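Local coordinates for protein 3-methylaspartate ammonia-lyase (Citrobacter amalonaticus, PDB 1KKO) that catalyses the reversible, magnesium-dependent anti elimination of ammonia from (2S,3S)-3-methylaspartate to give mesaconate, working as a homodimer in glutamate breakdown, at residues A[12-18]-A[46-52]; A[59-65]-A[140-145]; A[326-332]-A[353-359]. One frame throughout, in Å; residues are numbered along the deposited sequence.

Enolase-superfamily enzymes pair an N-terminal cap with a TIM barrel, and three contacts taken in chain order sample both parts. Interaction 1 comes first, joining the end of strand 3-18 to the start of strand 47-59 and closing a loop of 27 residues. Strand 47-59 then turns back into strand 64-69 of the same sheet, where interaction 2 packs this hairpin on helix 128-146 across 74 residues. Interaction 3 lies in the barrel and spans a single beta-alpha-beta unit. The three follow in series, none nesting or crossing; their centres are 23 to 30 Å apart and none touches another.

Interaction 1: residues A[12-18]-A[46-52]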
loop_
_atom_site.group_PDB
_atom_site.type_symbol
_atom_site.label_atom_id
_atom_site.label_comp_id
_atom_site.label_asym_id
_atom_site.label_seq_id
_atom_site.Cartn_x
_atom_site.Cartn_y
_atom_site.Cartn_z
ATOM N N TYR A 12 4.058 -11.601 -2.214
ATOM C CA TYR A 12 3.744 -10.782 -3.366
ATOM C C TYR A 12 4.231 -9.366 -3.134
ATOM O O TYR A 12 4.057 -8.813 -2.052
ATOM C CB TYR A 12 2.229 -10.768 -3.625
ATOM C CG TYR A 12 1.694 -12.076 -4.176
ATOM C CD1 TYR A 12 2.011 -12.484 -5.450
ATOM C CD2 TYR A 12 0.889 -12.895 -3.414
ATOM C CE1 TYR A 12 1.534 -13.664 -5.953
ATOM C CE2 TYR A 12 0.401 -14.083 -3.911
ATOM C CZ TYR A 12 0.733 -14.456 -5.180
ATOM O OH TYR A 12 0.255 -15.638 -5.687
ATOM N N SER A 13 4.866 -8.794 -4.152
ATOM C CA SER A 13 5.233 -7.386 -4.139
ATOM C C SER A 13 4.034 -6.563 -4.628
ATOM O O SER A 13 2.978 -7.111 -4.960
ATOM C CB SER A 13 6.476 -7.135 -4.970
ATOM O OG SER A 13 6.284 -7.524 -6.307
ATOM N N SER A 14 4.181 -5.248 -4.680
ATOM C CA SER A 14 3.033 -4.377 -4.893
ATOM C C SER A 14 2.716 -4.034 -6.336
ATOM O O SER A 14 1.918 -3.143 -6.587
ATOM C CB SER A 14 3.176 -3.107 -4.073
ATOM O OG SER A 14 2.938 -3.363 -2.696
ATOM N N PHE A 15 3.300 -4.740 -7.295
ATOM C CA PHE A 15 2.832 -4.585 -8.652
ATOM C C PHE A 15 3.064 -5.874 -9.435
ATOM O O PHE A 15 2.735 -6.957 -8.943
ATOM C CB PHE A 15 3.310 -3.279 -9.332
ATOM C CG PHE A 15 2.350 -2.804 -10.398
ATOM C CD1 PHE A 15 1.033 -2.508 -10.060
ATOM C CD2 PHE A 15 2.729 -2.718 -11.718
ATOM C CE1 PHE A 15 0.129 -2.157 -11.011
ATOM C CE2 PHE A 15 1.808 -2.331 -12.685
ATOM C CZ PHE A 15 0.518 -2.056 -12.326
ATOM N N TYR A 16 3.593 -5.741 -10.643
ATOM C CA TYR A 16 3.761 -6.821 -11.605
ATOM C C TYR A 16 5.126 -6.708 -12.245
ATOM O O TYR A 16 5.713 -5.627 -12.311
ATOM C CB TYR A 16 2.644 -6.733 -12.698
ATOM C CG TYR A 16 1.334 -6.927 -12.013
ATOM C CD1 TYR A 16 0.737 -5.881 -11.342
ATOM C CD2 TYR A 16 0.771 -8.188 -11.894
ATOM C CE1 TYR A 16 -0.387 -6.085 -10.587
ATOM C CE2 TYR A 16 -0.344 -8.398 -11.138
ATOM C CZ TYR A 16 -0.912 -7.347 -10.467
ATOM O OH TYR A 16 -2.003 -7.536 -9.669
ATOM N N PHE A 17 5.647 -7.843 -12.681
ATOM C CA PHE A 17 6.788 -7.875 -13.585
ATOM C C PHE A 17 6.217 -7.808 -14.991
ATOM O O PHE A 17 5.403 -8.658 -15.363
ATOM C CB PHE A 17 7.574 -9.173 -13.442
ATOM C CG PHE A 17 8.294 -9.318 -12.133
ATOM C CD1 PHE A 17 9.269 -8.412 -11.773
ATOM C CD2 PHE A 17 8.011 -10.367 -11.280
ATOM C CE1 PHE A 17 9.935 -8.550 -10.576
ATOM C CE2 PHE A 17 8.700 -10.498 -10.096
ATOM C CZ PHE A 17 9.644 -9.584 -9.746
ATOM N N ASP A 18 6.644 -6.806 -15.753
ATOM C CA ASP A 18 6.183 -6.616 -17.119
ATOM C C ASP A 18 7.352 -6.741 -18.075
ATOM O O ASP A 18 8.438 -6.211 -17.825
ATOM C CB ASP A 18 5.602 -5.226 -17.292
ATOM C CG ASP A 18 4.209 -5.079 -16.738
ATOM O OD1 ASP A 18 3.562 -6.097 -16.410
ATOM O OD2 ASP A 18 3.706 -3.943 -16.609
ATOM N N VAL A 46 3.756 -12.006 -20.661
ATOM C CA VAL A 46 4.162 -10.616 -20.807
ATOM C C VAL A 46 4.045 -9.885 -19.460
ATOM O O VAL A 46 4.877 -9.028 -19.140
ATOM C CB VAL A 46 3.371 -9.894 -21.921
ATOM C CG1 VAL A 46 3.710 -8.428 -21.951
ATOM C CG2 VAL A 46 3.710 -10.515 -23.280
ATOM N N ARG A 47 3.023 -10.232 -18.687
ATOM C CA ARG A 47 2.824 -9.668 -17.368
ATOM C C ARG A 47 2.663 -10.810 -16.374
ATOM O O ARG A 47 1.875 -11.726 -16.603
ATOM C CB ARG A 47 1.598 -8.754 -17.366
ATOM C CG ARG A 47 1.090 -8.348 -16.022
ATOM C CD ARG A 47 0.111 -7.219 -16.098
ATOM N NE ARG A 47 0.797 -5.959 -16.312
ATOM C CZ ARG A 47 0.204 -4.819 -16.595
ATOM N NH1 ARG A 47 0.924 -3.717 -16.696
ATOM N NH2 ARG A 47 -1.109 -4.776 -16.810
ATOM N N GLN A 48 3.421 -10.737 -15.282
ATOM C CA GLN A 48 3.429 -11.745 -14.231
ATOM C C GLN A 48 3.276 -11.068 -12.876
ATOM O O GLN A 48 3.739 -9.949 -12.670
ATOM C CB GLN A 48 4.740 -12.560 -14.272
ATOM C CG GLN A 48 4.851 -13.424 -15.514
ATOM C CD GLN A 48 6.127 -14.212 -15.594
ATOM O OE1 GLN A 48 6.761 -14.233 -16.645
ATOM N NE2 GLN A 48 6.523 -14.844 -14.493
ATOM N N ALA A 49 2.616 -11.740 -11.955
ATOM C CA ALA A 49 2.481 -11.228 -10.597
ATOM C C ALA A 49 3.840 -10.868 -10.019
ATOM O O ALA A 49 4.792 -11.632 -10.113
ATOM C CB ALA A 49 1.839 -12.260 -9.717
ATOM N N GLY A 50 3.941 -9.702 -9.397
ATOM C CA GLY A 50 5.174 -9.330 -8.736
ATOM C C GLY A 50 5.368 -10.156 -7.476
ATOM O O GLY A 50 4.434 -10.358 -6.700
ATOM N N GLU A 51 6.602 -10.595 -7.259
ATOM C CA GLU A 51 6.940 -11.423 -6.107
ATOM C C GLU A 51 8.076 -10.841 -5.317
ATOM O O GLU A 51 8.874 -10.053 -5.830
ATOM C CB GLU A 51 7.306 -12.845 -6.525
ATOM C CG GLU A 51 6.161 -13.561 -7.216
ATOM C CD GLU A 51 6.413 -15.030 -7.467
ATOM O OE1 GLU A 51 7.240 -15.645 -6.764
ATOM O OE2 GLU A 51 5.735 -15.581 -8.356
ATOM N N CYS A 52 8.132 -11.217 -4.051
ATOM C CA CYS A 52 9.237 -10.839 -3.197
ATOM C C CYS A 52 9.590 -12.015 -2.303
ATOM O O CYS A 52 8.890 -13.018 -2.251
ATOM C CB CYS A 52 8.872 -9.617 -2.352
ATOM S SG CYS A 52 7.452 -9.893 -1.260
#
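Residues 46-52 run antiparallel past a corner in strand 3-18, where a beta bulge shifts the register by two. Val46 O meets Asp18 CA in a CA-H...O contact (3.4 Å). Arg47 forms a two-pronged salt bridge with Asp18, NE to OD1 and NH1 to OD2 both 2.8 Å. Gln48 makes the regular hydrogen-bonded pair with Phe17: Phe17 N to Gln48 O is 2.8 Å and Gln48 N to Phe17 O 2.9 Å. Ala49 pairs with Tyr16 (non-hydrogen-bonded, CA-CA 4.7 Å) and sets its CB 4.0 Å from Tyr12 CE1. Gly50 N donates to Phe15 O and Gly50 O accepts from Ser13 N, both at 3.0 Å. A side chain here would run into Ser13 OG and Phe15 O. Glu51, beyond the bulge, pairs with Tyr12. Asn362 OD1 hydrogen-bonds Ser13 OG at the corner, Phe15 touches substrate-site residue Cys361, and Asp392 of the second subunit hydrogen-bonds Tyr16 OH. Strand 47-59 lies between 3-18 and 64-69, with helix 20-24 against Asp18 and Val46 and strand 33-34 against Val46 and Arg47.

Interaction 2: residues A[59-65]-A[140-145]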
loop_
_atom_site.group_PDB
_atom_site.type_symbol
_atom_site.label_atom_id
_atom_site.label_comp_id
_atom_site.label_asym_id
_atom_site.label_seq_id
_atom_site.Cartn_x
_atom_site.Cartn_y
_atom_site.Cartn_z
ATOM N N LEU A 59 17.167 -12.044 16.282
ATOM C CA LEU A 59 18.417 -11.757 16.990
ATOM C C LEU A 59 18.443 -12.383 18.371
ATOM O O LEU A 59 17.420 -12.826 18.875
ATOM C CB LEU A 59 18.596 -10.256 17.143
ATOM C CG LEU A 59 18.407 -9.416 15.875
ATOM C CD1 LEU A 59 18.753 -7.967 16.166
ATOM C CD2 LEU A 59 19.243 -9.933 14.715
ATOM N N GLU A 60 19.620 -12.396 18.990
ATOM C CA GLU A 60 19.759 -12.949 20.334
ATOM C C GLU A 60 18.864 -12.263 21.357
ATOM O O GLU A 60 18.473 -12.889 22.338
ATOM C CB GLU A 60 21.214 -12.844 20.794
ATOM C CG GLU A 60 22.174 -13.726 20.027
ATOM C CD GLU A 60 23.600 -13.657 20.560
ATOM O OE1 GLU A 60 24.240 -12.577 20.516
ATOM O OE2 GLU A 60 24.092 -14.707 21.016
ATOM N N ASN A 61 18.581 -10.976 21.177
ATOM C CA ASN A 61 17.727 -10.234 22.114
ATOM C C ASN A 61 16.224 -10.445 21.846
ATOM O O ASN A 61 15.386 -9.813 22.490
ATOM C CB ASN A 61 18.072 -8.734 22.125
ATOM C CG ASN A 61 17.732 -8.032 20.824
ATOM O OD1 ASN A 61 17.254 -8.656 19.877
ATOM N ND2 ASN A 61 17.968 -6.729 20.780
ATOM N N GLY A 62 15.902 -11.313 20.886
ATOM C CA GLY A 62 14.527 -11.631 20.537
ATOM C C GLY A 62 13.922 -10.739 19.471
ATOM O O GLY A 62 12.816 -11.000 19.005
ATOM N N ALA A 63 14.618 -9.681 19.087
ATOM C CA ALA A 63 14.092 -8.774 18.071
ATOM C C ALA A 63 14.083 -9.478 16.735
ATOM O O ALA A 63 14.849 -10.402 16.503
ATOM C CB ALA A 63 14.918 -7.513 17.989
ATOM N N VAL A 64 13.196 -9.036 15.857
ATOM C CA VAL A 64 13.108 -9.597 14.531
ATOM C C VAL A 64 13.318 -8.501 13.518
ATOM O O VAL A 64 12.475 -7.628 13.348
ATOM C CB VAL A 64 11.748 -10.266 14.274
ATOM C CG1 VAL A 64 11.736 -10.900 12.895
ATOM C CG2 VAL A 64 11.470 -11.299 15.343
ATOM N N ALA A 65 14.454 -8.558 12.833
ATOM C CA ALA A 65 14.788 -7.595 11.782
ATOM C C ALA A 65 14.191 -8.060 10.468
ATOM O O ALA A 65 14.163 -9.253 10.197
ATOM C CB ALA A 65 16.287 -7.460 11.671
ATOM N N ASP A 140 18.334 -3.174 9.516
ATOM C CA ASP A 140 17.336 -3.249 10.563
ATOM C C ASP A 140 17.893 -4.033 11.757
ATOM O O ASP A 140 17.593 -3.687 12.907
ATOM C CB ASP A 140 16.065 -3.914 10.016
ATOM C CG ASP A 140 14.823 -3.588 10.807
ATOM O OD1 ASP A 140 14.663 -2.426 11.270
ATOM O OD2 ASP A 140 13.937 -4.465 10.924
ATOM N N ALA A 141 18.685 -5.077 11.496
ATOM C CA ALA A 141 19.292 -5.867 12.578
ATOM C C ALA A 141 20.252 -5.029 13.430
ATOM O O ALA A 141 20.188 -5.052 14.647
ATOM C CB ALA A 141 19.989 -7.071 12.033
ATOM N N THR A 142 21.119 -4.267 12.779
ATOM C CA THR A 142 22.051 -3.416 13.502
ATOM C C THR A 142 21.290 -2.408 14.343
ATOM O O THR A 142 21.632 -2.150 15.506
ATOM C CB THR A 142 22.992 -2.743 12.507
ATOM O OG1 THR A 142 23.769 -3.749 11.853
ATOM C CG2 THR A 142 23.996 -1.824 13.213
ATOM N N ALA A 143 20.219 -1.859 13.782
ATOM C CA ALA A 143 19.366 -0.940 14.511
ATOM C C ALA A 143 18.749 -1.586 15.761
ATOM O O ALA A 143 18.896 -1.087 16.880
ATOM C CB ALA A 143 18.273 -0.415 13.600
ATOM N N LEU A 144 18.089 -2.718 15.570
ATOM C CA LEU A 144 17.383 -3.406 16.655
ATOM C C LEU A 144 18.328 -3.985 17.706
ATOM O O LEU A 144 17.931 -4.211 18.850
ATOM C CB LEU A 144 16.487 -4.508 16.085
ATOM C CG LEU A 144 15.245 -3.990 15.356
ATOM C CD1 LEU A 144 14.655 -5.077 14.466
ATOM C CD2 LEU A 144 14.207 -3.457 16.347
ATOM N N ALA A 145 19.566 -4.232 17.318
ATOM C CA ALA A 145 20.587 -4.756 18.222
ATOM C C ALA A 145 21.122 -3.684 19.150
ATOM O O ALA A 145 21.672 -3.999 20.200
ATOM C CB ALA A 145 21.730 -5.303 17.421
#
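A beta hairpin packed on a helix, as in the N-terminal domain of the enolase superfamily, illustrates how a turn can dock through alanines, two leucines and one amide. Leu59 to Gly62 form the type I turn between strands 47-59 and 64-69, and Asn61 OD1 closes an Asx turn by accepting from Ala63 N at 2.9 Å. The same side chain, rotamer p, gives its ND2 to Leu144 O at 3.2 Å, close to the end of helix 128-146. Leu59 CD2 lies 4.0 Å from Ala141 CB, and Leu59 CD1 4.2 Å from Ala145 CB and 4.1 Å from Leu144 CB; Ala63 CB meets Leu144 CB at 3.9 Å. Ala65 CA comes within 4.9 Å of Ala141 CA, with the two CB atoms 3.7 Å apart and Ala65 CB 4.0 Å from Leu144 CD1. Asp140 OD2 accepts a hydrogen bond from Val66 N, and OD1 forms a salt bridge with Lys150. Asn61 thus fixes the turn end and Asp140, through Val66, the strand end, with close apolar packing between.

Interaction 3: residues A[326-332]-A[353-359]; sequences HMVQIKT and MEAYQGG. With SO4 (sulfate ion), chain C.
Two neighbouring extended parallel strands of the TIM barrel, 327-330 and 354-357, make this buried contact, joined in sequence through helix 339-351. Their axes approach to 4.8 Å at a signed crossing angle of -27°. Met327 pairs with Glu354, Val328 with Ala355, Gln329 with Tyr356 and Ile330 with Gln357, a constant offset of 27; beyond them Lys331 lies nearest Gly359. The hydrogen-bond ladder runs Glu354 N to His326 O (3.0 Å), Val328 N to Glu354 O (3.1 Å), Tyr356 N to Val328 O (3.0 Å), Ile330 N to Tyr356 O (2.8 Å) and Gly358 N to Ile330 O (2.8 Å).

Met327, a selenomethionine, shares one face with Gln329, Glu354 and Tyr356; its SE lies 3.7 Å from Tyr356 CB in an oblique Met-aromatic contact. Tyr356 is t (chi2 30°), with Gln329 CB 3.5 Å from Tyr356 CD2. Val328, Ile330, Ala355 and Gln357 occupy the other face, toward helices 339-351 and 365-378.

Near the C-terminal end of its strand, Gln329, t in chi1 and chi2, reaches with OE1 to accept from Gly359 N (3.1 Å) and Lys331 NZ (3.2 Å), while NE2 bonds Glu273, a magnesium ligand. Lys331, t in chi1 to chi3 and p in chi4, donates NZ to Gly359 O (2.8 Å) and sulfate O4 (2.7 Å). The sulfate is also held by substrate-site residues Gln172, Thr360 and Cys361. At Gly359 (phi/psi 143/-151) a CB would jam against Gly358 O. Lys331 is the proton acceptor: a catalytic lysine and a substrate-binding glutamine at the C-terminal ends of barrel strands, the arrangement of the enolase superfamily.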
loop_
_atom_site.group_PDB
_atom_site.type_symbol
_atom_site.label_atom_id
_atom_site.label_comp_id
_atom_site.label_asym_id
_atom_site.label_seq_id
_atom_site.Cartn_x
_atom_site.Cartn_y
_atom_site.Cartn_z
ATOM N N HIS A 326 20.761 16.968 -14.907
ATOM C CA HIS A 326 20.594 17.687 -13.655
ATOM C C HIS A 326 20.318 16.801 -12.465
ATOM O O HIS A 326 20.630 17.166 -11.343
ATOM C CB HIS A 326 19.451 18.678 -13.797
ATOM C CG HIS A 326 19.604 19.573 -14.978
ATOM N ND1 HIS A 326 19.110 19.242 -16.220
ATOM C CD2 HIS A 326 20.225 20.768 -15.122
ATOM C CE1 HIS A 326 19.417 20.198 -17.078
ATOM N NE2 HIS A 326 20.087 21.137 -16.437
HETATM N N MSE A 327 19.712 15.648 -12.725
HETATM C CA MSE A 327 19.260 14.741 -11.683
HETATM C C MSE A 327 19.373 13.328 -12.209
HETATM O O MSE A 327 19.229 13.104 -13.407
HETATM C CB MSE A 327 17.801 15.054 -11.356
HETATM C CG MSE A 327 17.157 14.152 -10.327
HETATM SE SE MSE A 327 15.304 14.649 -9.993
HETATM C CE MSE A 327 15.588 15.787 -8.470
ATOM N N VAL A 328 19.658 12.382 -11.319
ATOM C CA VAL A 328 19.695 10.973 -11.681
ATOM C C VAL A 328 18.741 10.178 -10.802
ATOM O O VAL A 328 18.694 10.395 -9.594
ATOM C CB VAL A 328 21.100 10.349 -11.520
ATOM C CG1 VAL A 328 22.060 10.879 -12.560
ATOM C CG2 VAL A 328 21.644 10.577 -10.158
ATOM N N GLN A 329 17.981 9.267 -11.405
ATOM C CA GLN A 329 17.172 8.335 -10.610
ATOM C C GLN A 329 18.043 7.172 -10.124
ATOM O O GLN A 329 18.486 6.338 -10.920
ATOM C CB GLN A 329 15.943 7.756 -11.332
ATOM C CG GLN A 329 15.199 6.876 -10.293
ATOM C CD GLN A 329 13.935 6.155 -10.710
ATOM O OE1 GLN A 329 13.505 5.236 -9.994
ATOM N NE2 GLN A 329 13.348 6.529 -11.842
ATOM N N ILE A 330 18.281 7.157 -8.815
ATOM C CA ILE A 330 18.945 6.073 -8.110
ATOM C C ILE A 330 17.798 5.086 -7.847
ATOM O O ILE A 330 17.005 5.256 -6.921
ATOM C CB ILE A 330 19.575 6.650 -6.830
ATOM C CG1 ILE A 330 20.617 7.727 -7.193
ATOM C CG2 ILE A 330 20.199 5.569 -5.957
ATOM C CD1 ILE A 330 21.124 8.510 -6.001
ATOM N N LYS A 331 17.660 4.111 -8.735
ATOM C CA LYS A 331 16.499 3.213 -8.710
ATOM C C LYS A 331 16.842 2.094 -7.743
ATOM O O LYS A 331 17.459 1.088 -8.095
ATOM C CB LYS A 331 16.169 2.706 -10.098
ATOM C CG LYS A 331 14.827 2.010 -10.142
ATOM C CD LYS A 331 14.366 1.718 -11.557
ATOM C CE LYS A 331 12.856 1.549 -11.653
ATOM N NZ LYS A 331 12.164 2.850 -11.677
ATOM N N THR A 332 16.421 2.287 -6.503
ATOM C CA THR A 332 17.014 1.566 -5.390
ATOM C C THR A 332 17.221 0.057 -5.530
ATOM O O THR A 332 18.297 -0.399 -5.224
ATOM C CB THR A 332 16.329 1.919 -4.052
ATOM O OG1 THR A 332 14.949 1.529 -4.068
ATOM C CG2 THR A 332 16.364 3.429 -3.769
HETATM N N MSE A 353 25.208 16.989 -8.389
HETATM C CA MSE A 353 24.159 16.262 -9.103
HETATM C C MSE A 353 22.975 16.098 -8.166
HETATM O O MSE A 353 23.157 15.739 -6.999
HETATM C CB MSE A 353 24.667 14.883 -9.515
HETATM C CG MSE A 353 23.602 13.964 -10.104
HETATM SE SE MSE A 353 22.895 14.594 -11.802
HETATM C CE MSE A 353 24.307 13.970 -12.924
ATOM N N GLU A 354 21.767 16.371 -8.642
ATOM C CA GLU A 354 20.587 16.173 -7.810
ATOM C C GLU A 354 20.308 14.674 -7.735
ATOM O O GLU A 354 20.204 13.985 -8.759
ATOM C CB GLU A 354 19.377 16.921 -8.358
ATOM C CG GLU A 354 19.564 18.427 -8.329
ATOM C CD GLU A 354 18.389 19.192 -8.899
ATOM O OE1 GLU A 354 17.307 18.599 -9.073
ATOM O OE2 GLU A 354 18.542 20.405 -9.171
ATOM N N ALA A 355 20.213 14.170 -6.512
ATOM C CA ALA A 355 19.941 12.757 -6.280
ATOM C C ALA A 355 18.448 12.513 -6.108
ATOM O O ALA A 355 17.827 13.062 -5.212
ATOM C CB ALA A 355 20.688 12.297 -5.065
ATOM N N TYR A 356 17.888 11.710 -7.000
ATOM C CA TYR A 356 16.493 11.280 -6.907
ATOM C C TYR A 356 16.521 9.823 -6.434
ATOM O O TYR A 356 16.926 8.919 -7.165
ATOM C CB TYR A 356 15.782 11.466 -8.262
ATOM C CG TYR A 356 14.501 10.698 -8.449
ATOM C CD1 TYR A 356 13.654 10.386 -7.379
ATOM C CD2 TYR A 356 14.148 10.261 -9.718
ATOM C CE1 TYR A 356 12.488 9.662 -7.598
ATOM C CE2 TYR A 356 12.988 9.542 -9.935
ATOM C CZ TYR A 356 12.179 9.235 -8.877
ATOM O OH TYR A 356 11.052 8.483 -9.093
ATOM N N GLN A 357 16.165 9.613 -5.167
ATOM C CA GLN A 357 16.133 8.269 -4.599
ATOM C C GLN A 357 14.800 7.665 -4.995
ATOM O O GLN A 357 13.756 7.942 -4.401
ATOM C CB GLN A 357 16.313 8.301 -3.092
ATOM C CG GLN A 357 16.596 6.925 -2.515
ATOM C CD GLN A 357 16.683 6.930 -1.023
ATOM O OE1 GLN A 357 17.544 7.594 -0.448
ATOM N NE2 GLN A 357 15.794 6.182 -0.381
ATOM N N GLY A 358 14.850 6.887 -6.062
ATOM C CA GLY A 358 13.654 6.363 -6.675
ATOM C C GLY A 358 13.307 4.975 -6.183
ATOM O O GLY A 358 13.314 4.705 -4.983
ATOM N N GLY A 359 13.021 4.092 -7.118
ATOM C CA GLY A 359 12.573 2.760 -6.778
ATOM C C GLY A 359 11.533 2.310 -7.776
ATOM O O GLY A 359 11.548 2.727 -8.940
HETATM S S SO4 C . 8.644 1.585 -11.905
HETATM O O1 SO4 C . 9.413 0.345 -11.632
HETATM O O2 SO4 C . 7.949 1.275 -13.211
HETATM O O3 SO4 C . 7.669 1.825 -10.847
HETATM O O4 SO4 C . 9.487 2.789 -12.100
#